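Local coordinates for trichothecene 3-O-acetyltransferase (Gibberella zeae, PDB 2RKV), which catalyses transfer of an acetyl group from acetyl-coenzyme A to the 3-hydroxyl of trichothecene mycotoxins, as a member of the BAHD acyltransferase superfamily, at residues A[116-121]-A[151-156]; A[19-24]-A[159-164]. All coordinates share one frame; numbering follows the deposited sequence. Where two conformers were deposited one is given.

Contact 1 of 2, residues A[116-121]-A[151-156]; sequences IAPRKT and TVNGQH. With ZBA (12,13-Epoxytrichothec-9-ene-3,4,8,15-tetrol-4,15-diacetate-8-isovalerate), chain D.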
loop_
_atom_site.group_PDB
_atom_site.type_symbol
_atom_site.label_atom_id
_atom_site.label_comp_id
_atom_site.label_asym_id
_atom_site.label_seq_id
_atom_site.Cartn_x
_atom_site.Cartn_y
_atom_site.Cartn_z
ATOM N N ILE A 116 12.695 -7.527 -10.476
ATOM C CA ILE A 116 11.431 -7.396 -11.219
ATOM C C ILE A 116 10.719 -6.025 -11.122
ATOM O O ILE A 116 9.676 -5.830 -11.753
ATOM C CB ILE A 116 10.450 -8.595 -10.932
ATOM C CG1 ILE A 116 10.180 -8.783 -9.430
ATOM C CG2 ILE A 116 11.018 -9.912 -11.509
ATOM C CD1 ILE A 116 9.426 -7.658 -8.757
ATOM N N ALA A 117 11.299 -5.089 -10.373
ATOM C CA ALA A 117 10.764 -3.722 -10.268
ATOM C C ALA A 117 11.696 -2.701 -10.937
ATOM O O ALA A 117 12.916 -2.890 -10.937
ATOM C CB ALA A 117 10.515 -3.344 -8.807
ATOM N N PRO A 118 11.126 -1.616 -11.502
ATOM C CA PRO A 118 11.932 -0.594 -12.191
ATOM C C PRO A 118 12.657 0.386 -11.262
ATOM O O PRO A 118 13.552 1.113 -11.709
ATOM C CB PRO A 118 10.892 0.151 -13.033
ATOM C CG PRO A 118 9.635 0.027 -12.254
ATOM C CD PRO A 118 9.682 -1.305 -11.553
ATOM N N ARG A 119 12.275 0.408 -9.989
ATOM C CA ARG A 119 12.888 1.291 -9.000
ATOM C C ARG A 119 12.607 0.716 -7.613
ATOM O O ARG A 119 11.576 0.087 -7.403
ATOM C CB ARG A 119 12.309 2.712 -9.109
ATOM C CG ARG A 119 12.827 3.679 -8.044
ATOM C CD ARG A 119 12.664 5.117 -8.484
ATOM N NE ARG A 119 13.060 6.067 -7.449
ATOM C CZ ARG A 119 13.314 7.357 -7.672
ATOM N NH1 ARG A 119 13.652 8.153 -6.670
ATOM N NH2 ARG A 119 13.246 7.848 -8.904
ATOM N N LYS A 120 13.523 0.935 -6.675
ATOM C CA LYS A 120 13.332 0.436 -5.310
ATOM C C LYS A 120 12.215 1.176 -4.581
ATOM O O LYS A 120 11.892 2.322 -4.908
ATOM C CB LYS A 120 14.637 0.518 -4.519
ATOM C CG LYS A 120 15.683 -0.492 -4.984
ATOM C CD LYS A 120 17.036 -0.279 -4.302
ATOM C CE LYS A 120 16.950 -0.506 -2.795
ATOM N NZ LYS A 120 16.688 -1.936 -2.460
ATOM N N THR A 121 11.622 0.505 -3.596
ATOM C CA THR A 121 10.609 1.098 -2.734
ATOM C C THR A 121 11.158 2.282 -1.932
ATOM O O THR A 121 10.529 3.346 -1.854
ATOM C CB THR A 121 10.061 0.041 -1.759
ATOM O OG1 THR A 121 9.362 -0.969 -2.498
ATOM C CG2 THR A 121 9.121 0.681 -0.750
ATOM N N THR A 151 5.176 -5.242 -13.243
ATOM C CA THR A 151 5.335 -4.512 -11.988
ATOM C C THR A 151 5.058 -3.031 -12.210
ATOM O O THR A 151 5.540 -2.439 -13.174
ATOM C CB THR A 151 6.738 -4.712 -11.387
ATOM O OG1 THR A 151 6.965 -6.112 -11.170
ATOM C CG2 THR A 151 6.889 -3.936 -10.049
ATOM N N VAL A 152 4.264 -2.448 -11.313
ATOM C CA VAL A 152 3.962 -1.023 -11.394
ATOM C C VAL A 152 4.433 -0.335 -10.122
ATOM O O VAL A 152 4.073 -0.767 -9.021
ATOM C CB VAL A 152 2.448 -0.770 -11.562
ATOM C CG1 VAL A 152 2.180 0.710 -11.749
ATOM C CG2 VAL A 152 1.870 -1.588 -12.734
ATOM N N ASN A 153 5.236 0.719 -10.290
ATOM C CA ASN A 153 5.678 1.609 -9.212
ATOM C C ASN A 153 4.907 2.909 -9.294
ATOM O O ASN A 153 4.785 3.484 -10.374
ATOM C CB ASN A 153 7.157 1.971 -9.380
ATOM C CG ASN A 153 8.090 0.887 -8.890
ATOM O OD1 ASN A 153 7.818 -0.299 -9.038
ATOM N ND2 ASN A 153 9.197 1.301 -8.287
ATOM N N GLY A 154 4.399 3.380 -8.156
ATOM C CA GLY A 154 3.766 4.701 -8.088
ATOM C C GLY A 154 4.445 5.566 -7.040
ATOM O O GLY A 154 4.668 5.116 -5.914
ATOM N N GLN A 155 4.755 6.811 -7.400
ATOM C CA GLN A 155 5.358 7.759 -6.461
ATOM C C GLN A 155 4.340 8.042 -5.361
ATOM O O GLN A 155 3.248 8.534 -5.649
ATOM C CB GLN A 155 5.736 9.058 -7.178
ATOM C CG GLN A 155 6.957 9.751 -6.576
ATOM C CD GLN A 155 6.759 10.062 -5.115
ATOM O OE1 GLN A 155 7.455 9.516 -4.246
ATOM N NE2 GLN A 155 5.784 10.897 -4.825
ATOM N N HIS A 156 4.657 7.748 -4.107
ATOM C CA HIS A 156 3.649 7.795 -3.067
ATOM C C HIS A 156 3.088 9.166 -2.702
ATOM O O HIS A 156 2.048 9.220 -2.165
ATOM C CB HIS A 156 4.132 7.071 -1.772
ATOM C CG HIS A 156 3.046 6.431 -0.951
ATOM N ND1 HIS A 156 1.798 6.965 -0.764
ATOM C CD2 HIS A 156 3.043 5.270 -0.273
ATOM C CE1 HIS A 156 1.082 6.176 0.010
ATOM N NE2 HIS A 156 1.824 5.142 0.332
HETATM O O18 ZBA D . 7.382 2.807 7.153
HETATM C C44 ZBA D . 7.637 3.515 6.267
HETATM C C45 ZBA D . 8.733 4.518 6.231
HETATM C C46 ZBA D . 9.853 4.065 5.414
HETATM C C48 ZBA D . 10.385 2.829 5.927
HETATM C C47 ZBA D . 11.073 4.932 5.374
HETATM O O17 ZBA D . 6.951 3.463 5.120
HETATM C C31 ZBA D . 6.002 2.417 4.864
HETATM C C30 ZBA D . 4.656 2.731 5.428
HETATM C C32 ZBA D . 6.031 2.207 3.397
HETATM C C39 ZBA D . 7.368 1.743 2.864
HETATM C C33 ZBA D . 4.997 2.445 2.652
HETATM C C34 ZBA D . 3.685 2.911 3.157
HETATM O O10 ZBA D . 2.886 1.715 3.249
HETATM C C29 ZBA D . 3.739 3.578 4.545
HETATM C C38 ZBA D . 4.334 4.972 4.381
HETATM O O12 ZBA D . 4.974 5.383 5.579
HETATM C C40 ZBA D . 4.917 6.636 6.000
HETATM C C41 ZBA D . 5.703 6.792 7.280
HETATM O O13 ZBA D . 4.353 7.496 5.516
HETATM C C28 ZBA D . 2.268 3.681 5.130
HETATM C C37 ZBA D . 2.172 4.476 6.447
HETATM C C35 ZBA D . 1.744 2.255 5.247
HETATM C C25 ZBA D . 1.620 1.850 3.825
HETATM C C36 ZBA D . 1.646 1.415 6.407
HETATM O O11 ZBA D . 0.521 2.152 5.990
HETATM C C27 ZBA D . 1.295 4.213 4.026
HETATM C C26 ZBA D . 0.840 2.990 3.251
HETATM O O16 ZBA D . 1.012 3.120 1.868
HETATM O O14 ZBA D . 0.161 4.731 4.729
HETATM C C42 ZBA D . -0.659 5.686 4.306
HETATM O O15 ZBA D . -1.585 6.064 4.947
HETATM C C43 ZBA D . -0.307 6.135 2.985
#
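Thr151 and Asn153 on strand 147-155 reach across to the loop that follows helix 113-116, illustrating how polar side chains of a sheet can hold an irregular segment through its carbonyls. The strand lies inside a mixed five-stranded sheet and leads directly to the HXXXD motif of the BAHD superfamily, which starts at His156. Thr151 comes first: with OG1 anti to the carbonyl carbon (chi1 -58°), the hydroxyl donates to Ile116 O at 2.8 Å, arriving well above the plane of that carbonyl. Asn142 from the adjacent strand 137-144 binds the same oxygen, while the methyl CG2 of Thr151 packs on Ala117 CB at 3.9 Å. Asn153 then spans the gap with both ends of its amide. Its ND2 donates to Arg119 O at 2.8 Å, and the acceptor lies close to the amide plane although the N-H comes down on the carbonyl from above. Gln22 NE2 is a second donor to Arg119 O. The other end meets the Pro118 ring tip to tip, OD1 lying 3.3 Å from CD; this buried oxygen has no polar partner in the model. Beyond the strand, His156 turns to the trichothecene instead of the loop: NE2 and ZBA O16, in the plane of the ring at its edge, share a nearly straight hydrogen bond of 2.7 Å, in which either may be the donor.

Contact 2 of 2, residues A[19-24]-A[159-164]; sequences IYTQIS and MDMVGQ. With ZBA (12,13-Epoxytrichothec-9-ene-3,4,8,15-tetrol-4,15-diacetate-8-isovalerate), chain D.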
loop_
_atom_site.group_PDB
_atom_site.type_symbol
_atom_site.label_atom_id
_atom_site.label_comp_id
_atom_site.label_asym_id
_atom_site.label_seq_id
_atom_site.Cartn_x
_atom_site.Cartn_y
_atom_site.Cartn_z
ATOM N N ILE A 19 9.112 7.600 -1.234
ATOM C CA ILE A 19 8.745 6.189 -1.349
ATOM C C ILE A 19 8.037 5.896 -2.673
ATOM O O ILE A 19 7.277 6.729 -3.165
ATOM C CB ILE A 19 7.809 5.777 -0.179
ATOM C CG1 ILE A 19 8.582 5.748 1.147
ATOM C CG2 ILE A 19 7.147 4.424 -0.438
ATOM C CD1 ILE A 19 7.676 5.581 2.372
ATOM N N TYR A 20 8.301 4.713 -3.223
ATOM C CA TYR A 20 7.508 4.152 -4.312
ATOM C C TYR A 20 6.746 2.910 -3.863
ATOM O O TYR A 20 7.333 1.982 -3.285
ATOM C CB TYR A 20 8.390 3.812 -5.513
ATOM C CG TYR A 20 8.673 5.011 -6.380
ATOM C CD1 TYR A 20 9.700 5.898 -6.068
ATOM C CD2 TYR A 20 7.887 5.271 -7.506
ATOM C CE1 TYR A 20 9.951 7.018 -6.869
ATOM C CE2 TYR A 20 8.133 6.382 -8.317
ATOM C CZ TYR A 20 9.154 7.251 -7.989
ATOM O OH TYR A 20 9.385 8.346 -8.790
ATOM N N THR A 21 5.440 2.894 -4.131
ATOM C CA THR A 21 4.611 1.709 -3.902
ATOM C C THR A 21 4.707 0.776 -5.102
ATOM O O THR A 21 4.431 1.197 -6.230
ATOM C CB THR A 21 3.126 2.078 -3.700
ATOM O OG1 THR A 21 3.005 3.000 -2.608
ATOM C CG2 THR A 21 2.283 0.823 -3.425
ATOM N N GLN A 22 5.081 -0.482 -4.859
ATOM C CA GLN A 22 5.201 -1.481 -5.927
ATOM C C GLN A 22 4.117 -2.544 -5.820
ATOM O O GLN A 22 3.725 -2.940 -4.727
ATOM C CB GLN A 22 6.558 -2.195 -5.874
ATOM C CG GLN A 22 7.772 -1.280 -5.779
ATOM C CD GLN A 22 8.980 -2.007 -5.228
ATOM O OE1 GLN A 22 8.843 -2.930 -4.415
ATOM N NE2 GLN A 22 10.171 -1.590 -5.648
ATOM N N ILE A 23 3.644 -3.021 -6.967
ATOM C CA ILE A 23 2.770 -4.186 -7.009
ATOM C C ILE A 23 3.105 -4.958 -8.282
ATOM O O ILE A 23 3.401 -4.347 -9.320
ATOM C CB ILE A 23 1.258 -3.791 -6.927
ATOM C CG1 ILE A 23 0.347 -5.013 -6.719
ATOM C CG2 ILE A 23 0.841 -2.941 -8.153
ATOM C CD1 ILE A 23 0.426 -5.640 -5.324
ATOM N N SER A 24 3.094 -6.287 -8.184
ATOM C CA SER A 24 3.365 -7.155 -9.323
ATOM C C SER A 24 2.176 -8.040 -9.642
ATOM O O SER A 24 1.529 -8.580 -8.734
ATOM C CB SER A 24 4.602 -8.036 -9.073
ATOM O OG SER A 24 5.754 -7.239 -8.829
ATOM N N MET A 159 0.299 9.350 -5.259
ATOM C CA MET A 159 -0.793 8.379 -5.195
ATOM C C MET A 159 -0.663 7.417 -4.034
ATOM O O MET A 159 0.433 6.955 -3.731
ATOM C CB MET A 159 -0.886 7.574 -6.505
ATOM C CG MET A 159 0.334 6.705 -6.823
ATOM S SD MET A 159 0.283 6.031 -8.512
ATOM C CE MET A 159 0.724 7.508 -9.429
ATOM N N ASP A 160 -1.796 7.120 -3.398
ATOM C CA ASP A 160 -1.877 5.961 -2.517
ATOM C C ASP A 160 -2.227 4.747 -3.391
ATOM O O ASP A 160 -2.329 4.871 -4.625
ATOM C CB ASP A 160 -2.893 6.199 -1.379
ATOM C CG ASP A 160 -4.267 6.646 -1.887
ATOM O OD1 ASP A 160 -4.660 6.233 -3.001
ATOM O OD2 ASP A 160 -4.971 7.390 -1.163
ATOM N N MET A 161 -2.395 3.571 -2.790
ATOM C CA MET A 161 -2.683 2.387 -3.604
ATOM C C MET A 161 -4.070 2.436 -4.259
ATOM O O MET A 161 -4.277 1.853 -5.330
ATOM C CB MET A 161 -2.465 1.088 -2.815
ATOM C CG MET A 161 -2.800 -0.171 -3.595
ATOM S SD MET A 161 -1.908 -0.296 -5.165
ATOM C CE MET A 161 -0.481 -1.263 -4.659
ATOM N N VAL A 162 -5.018 3.138 -3.632
ATOM C CA VAL A 162 -6.343 3.301 -4.245
ATOM C C VAL A 162 -6.185 4.128 -5.534
ATOM O O VAL A 162 -6.720 3.761 -6.585
ATOM C CB VAL A 162 -7.362 3.934 -3.278
ATOM C CG1 VAL A 162 -8.678 4.298 -3.995
ATOM C CG2 VAL A 162 -7.636 2.962 -2.107
ATOM N N GLY A 163 -5.416 5.212 -5.446
ATOM C CA GLY A 163 -5.136 6.042 -6.624
ATOM C C GLY A 163 -4.344 5.268 -7.668
ATOM O O GLY A 163 -4.619 5.347 -8.873
ATOM N N GLN A 164 -3.355 4.508 -7.205
ATOM C CA GLN A 164 -2.514 3.711 -8.105
ATOM C C GLN A 164 -3.364 2.694 -8.850
ATOM O O GLN A 164 -3.207 2.503 -10.063
ATOM C CB GLN A 164 -1.410 3.012 -7.304
ATOM C CG GLN A 164 -0.324 2.353 -8.166
ATOM C CD GLN A 164 0.956 2.136 -7.367
ATOM O OE1 GLN A 164 1.266 2.914 -6.460
ATOM N NE2 GLN A 164 1.700 1.078 -7.696
HETATM O O18 ZBA D . 7.382 2.807 7.153
HETATM C C44 ZBA D . 7.637 3.515 6.267
HETATM C C45 ZBA D . 8.733 4.518 6.231
HETATM C C46 ZBA D . 9.853 4.065 5.414
HETATM C C48 ZBA D . 10.385 2.829 5.927
HETATM C C47 ZBA D . 11.073 4.932 5.374
HETATM O O17 ZBA D . 6.951 3.463 5.120
HETATM C C31 ZBA D . 6.002 2.417 4.864
HETATM C C30 ZBA D . 4.656 2.731 5.428
HETATM C C32 ZBA D . 6.031 2.207 3.397
HETATM C C39 ZBA D . 7.368 1.743 2.864
HETATM C C33 ZBA D . 4.997 2.445 2.652
HETATM C C34 ZBA D . 3.685 2.911 3.157
HETATM O O10 ZBA D . 2.886 1.715 3.249
HETATM C C29 ZBA D . 3.739 3.578 4.545
HETATM C C38 ZBA D . 4.334 4.972 4.381
HETATM O O12 ZBA D . 4.974 5.383 5.579
HETATM C C40 ZBA D . 4.917 6.636 6.000
HETATM C C41 ZBA D . 5.703 6.792 7.280
HETATM O O13 ZBA D . 4.353 7.496 5.516
HETATM C C28 ZBA D . 2.268 3.681 5.130
HETATM C C37 ZBA D . 2.172 4.476 6.447
HETATM C C35 ZBA D . 1.744 2.255 5.247
HETATM C C25 ZBA D . 1.620 1.850 3.825
HETATM C C36 ZBA D . 1.646 1.415 6.407
HETATM O O11 ZBA D . 0.521 2.152 5.990
HETATM C C27 ZBA D . 1.295 4.213 4.026
HETATM C C26 ZBA D . 0.840 2.990 3.251
HETATM O O16 ZBA D . 1.012 3.120 1.868
HETATM O O14 ZBA D . 0.161 4.731 4.729
HETATM C C42 ZBA D . -0.659 5.686 4.306
HETATM O O15 ZBA D . -1.585 6.064 4.947
HETATM C C43 ZBA D . -0.307 6.135 2.985
HETATM O O HOH W 1 0.826 4.266 -3.814
#
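Gln164, in the first turn of helix 161-176, reaches back to Thr21 on strand 20-28, and the contact shows how a helix may be joined to a sheet by a side-chain amide, a water and a methionine methyl. Among the direct polar links, NE2 donates to Thr21 O at 3.1 Å; CG anti to the backbone N (chi1 -170°) and an extended chain carry the amide that far, and its N-H meets the carbonyl from above its plane. The other amide atom, OE1, lies 3.4 Å from Thr21 CB. A water completes the polar set, accepting from Thr21 OG1 at 2.8 Å and donating to Gln164 OE1 and Met159 O, which leaves both ends of the amide bonded. Apolar contact is supplied by Met161, whose bent chain brings CE to Thr21 CG2 (3.7 Å) and Ile23 CB (3.8 Å). At the pocket end, Ile19 CD1 approaches ZBA O17 at 3.5 Å. Within the helical segment, Asp160 is the N-cap: OD1 accepts from Gly163 N at 2.8 Å, while OD2 turns to a salt bridge with Arg296. An aspartate so held by an arginine, away from the substrate, is the closing residue of the BAHD HXXXD motif.

How the contacts relate
From the N terminus, strand 20-28 is the first part of either contact to appear; more than 130 residues pass before helix 161-176 returns to it and closes the long loop of contact 2. Within that span, contact 1 closes a much shorter one, between the loop after helix 113-116 and strand 147-155; the two nest without crossing. Strands 20-28 and 147-155 are antiparallel neighbours in one sheet. The loop and the helix pack on its opposite faces, Val152 touching Gln164, with the contact centres about 8 Å apart. Thr151 and Ser24 probably bond hydroxyl to hydroxyl between them. Both contacts border the trichothecene, and the HXXXD motif links the end of one to the start of the other.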